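Local coordinates for protein CPI (Ascaris lumbricoides, PDB 4IT7) that probably inhibits cysteine proteases as a roundworm member of the cystatin family, at residues E61-P66 against G85-I89. Residues are numbered along the deposited sequence; the frame is centred on the assembly and turned at random.
Sequences ELLIAP and GTKQI
I64 and Q88 are tied by a reciprocal pair of backbone hydrogen bonds, which identifies them as an antiparallel hydrogen-bonded pair. I64 N donates to Q88 O over 2.7 Å with an N-H...O angle of 173°, almost straight; the return bond, from Q88 N to I64 O at 2.8 Å, is more bent at 158°. Each carbonyl also receives a CA-H...O contact: K87 CA lies 3.1 Å from I64 O, and L63 CA approaches Q88 O. One step along, I89, which faces L63 as a non-hydrogen-bonded pair, brings its CA to 3.2 Å from L62 O. Both pairs belong to the antiparallel sheet of the cystatin fold, where strand 56-70 lies between strands 38-51 and 88-97; L63 and A65 turn their other backbone edge to strand 38-51. On the face carrying I64 and Q88, the sheet wraps the helix 17-33, with I64 packing on I30 and L62 on A23 and A26. I64 CG1 crosses the CB of Q88 at 4.0 Å. On the other face, L63 has CG anti to its own N (chi1 174°), which brings CD1 across to both I89 CG1 and K87 CB, each at 4.0 Å. A65 CB meets K87 CG beside this group. Beyond the regular pairing, the ring of P66 closes on the loop: CG comes within 3.4 Å of G85 N, the nitrogen of a cis peptide bond, while CD faces T86 O.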
loop_
_atom_site.group_PDB
_atom_site.type_symbol
_atom_site.label_atom_id
_atom_site.label_comp_id
_atom_site.label_asym_id
_atom_site.label_seq_id
_atom_site.Cartn_x
_atom_site.Cartn_y
_atom_site.Cartn_z
ATOM N N GLU A 61 -2.111 0.573 -6.876
ATOM C CA GLU A 61 -0.858 -0.027 -7.259
ATOM C C GLU A 61 0.192 0.837 -6.646
ATOM O O GLU A 61 0.243 2.026 -6.911
ATOM C CB GLU A 61 -0.659 0.009 -8.750
ATOM C CG GLU A 61 -1.312 -1.104 -9.538
ATOM C CD GLU A 61 -1.064 -0.879 -11.031
ATOM O OE1 GLU A 61 -1.483 0.172 -11.558
ATOM O OE2 GLU A 61 -0.413 -1.717 -11.677
ATOM N N LEU A 62 1.042 0.208 -5.837
ATOM C CA LEU A 62 2.094 0.881 -5.124
ATOM C C LEU A 62 3.415 0.396 -5.662
ATOM O O LEU A 62 3.629 -0.817 -5.833
ATOM C CB LEU A 62 1.997 0.560 -3.608
ATOM C CG LEU A 62 0.642 0.916 -2.940
ATOM C CD1 LEU A 62 0.598 0.470 -1.480
ATOM C CD2 LEU A 62 0.368 2.401 -3.002
ATOM N N LEU A 63 4.309 1.340 -5.914
ATOM C CA LEU A 63 5.681 1.001 -6.241
ATOM C C LEU A 63 6.463 1.107 -4.939
ATOM O O LEU A 63 6.519 2.205 -4.330
ATOM C CB LEU A 63 6.246 2.006 -7.272
ATOM C CG LEU A 63 7.730 1.842 -7.591
ATOM C CD1 LEU A 63 7.988 0.450 -8.153
ATOM C CD2 LEU A 63 8.192 2.971 -8.544
ATOM N N ILE A 64 7.079 0.000 -4.501
ATOM C CA ILE A 64 7.735 -0.004 -3.197
ATOM C C ILE A 64 9.203 -0.410 -3.328
ATOM O O ILE A 64 9.556 -1.174 -4.246
ATOM C CB ILE A 64 6.980 -0.893 -2.138
ATOM C CG1 ILE A 64 7.197 -2.385 -2.413
ATOM C CG2 ILE A 64 5.460 -0.558 -2.107
ATOM C CD1 ILE A 64 6.907 -3.272 -1.218
ATOM N N ALA A 65 10.033 0.077 -2.393
ATOM C CA ALA A 65 11.462 -0.269 -2.366
ATOM C C ALA A 65 11.917 -0.712 -0.993
ATOM O O ALA A 65 11.399 -0.211 -0.015
ATOM C CB ALA A 65 12.327 0.912 -2.842
ATOM N N PRO A 66 12.969 -1.585 -0.915
ATOM C CA PRO A 66 13.513 -1.940 0.407
ATOM C C PRO A 66 14.185 -0.759 1.034
ATOM O O PRO A 66 14.586 0.150 0.322
ATOM C CB PRO A 66 14.499 -3.064 0.107
ATOM C CG PRO A 66 14.883 -2.863 -1.325
ATOM C CD PRO A 66 13.671 -2.294 -2.007
ATOM N N GLY A 85 17.546 -2.534 -3.345
ATOM C CA GLY A 85 16.721 -1.694 -4.171
ATOM C C GLY A 85 15.919 -2.358 -5.242
ATOM O O GLY A 85 15.386 -1.662 -6.068
ATOM N N THR A 86 15.814 -3.676 -5.231
ATOM C CA THR A 86 14.827 -4.324 -6.051
ATOM C C THR A 86 13.433 -3.900 -5.656
ATOM O O THR A 86 12.871 -4.379 -4.724
ATOM C CB THR A 86 14.841 -5.810 -5.877
ATOM O OG1 THR A 86 16.172 -6.225 -5.587
ATOM C CG2 THR A 86 14.337 -6.454 -7.137
ATOM N N LYS A 87 12.897 -2.982 -6.413
ATOM C CA LYS A 87 11.566 -2.452 -6.262
ATOM C C LYS A 87 10.474 -3.507 -6.578
ATOM O O LYS A 87 10.687 -4.444 -7.362
ATOM C CB LYS A 87 11.435 -1.205 -7.145
ATOM C CG LYS A 87 12.292 -0.032 -6.683
ATOM C CD LYS A 87 12.762 0.801 -7.878
ATOM C CE LYS A 87 14.151 1.407 -7.667
ATOM N NZ LYS A 87 15.171 0.342 -7.393
ATOM N N GLN A 88 9.324 -3.375 -5.927
ATOM C CA GLN A 88 8.180 -4.205 -6.287
ATOM C C GLN A 88 6.988 -3.338 -6.572
ATOM O O GLN A 88 6.955 -2.166 -6.164
ATOM C CB GLN A 88 7.857 -5.142 -5.165
ATOM C CG GLN A 88 8.857 -6.262 -5.033
ATOM C CD GLN A 88 8.518 -7.119 -3.858
ATOM O OE1 GLN A 88 8.897 -6.807 -2.749
ATOM N NE2 GLN A 88 7.778 -8.195 -4.089
ATOM N N ILE A 89 6.041 -3.914 -7.312
ATOM C CA ILE A 89 4.707 -3.347 -7.515
ATOM C C ILE A 89 3.686 -4.274 -6.867
ATOM O O ILE A 89 3.606 -5.491 -7.160
ATOM C CB ILE A 89 4.335 -3.159 -8.982
ATOM C CG1 ILE A 89 5.339 -2.213 -9.637
ATOM C CG2 ILE A 89 2.927 -2.551 -9.083
ATOM C CD1 ILE A 89 5.293 -2.256 -11.147
#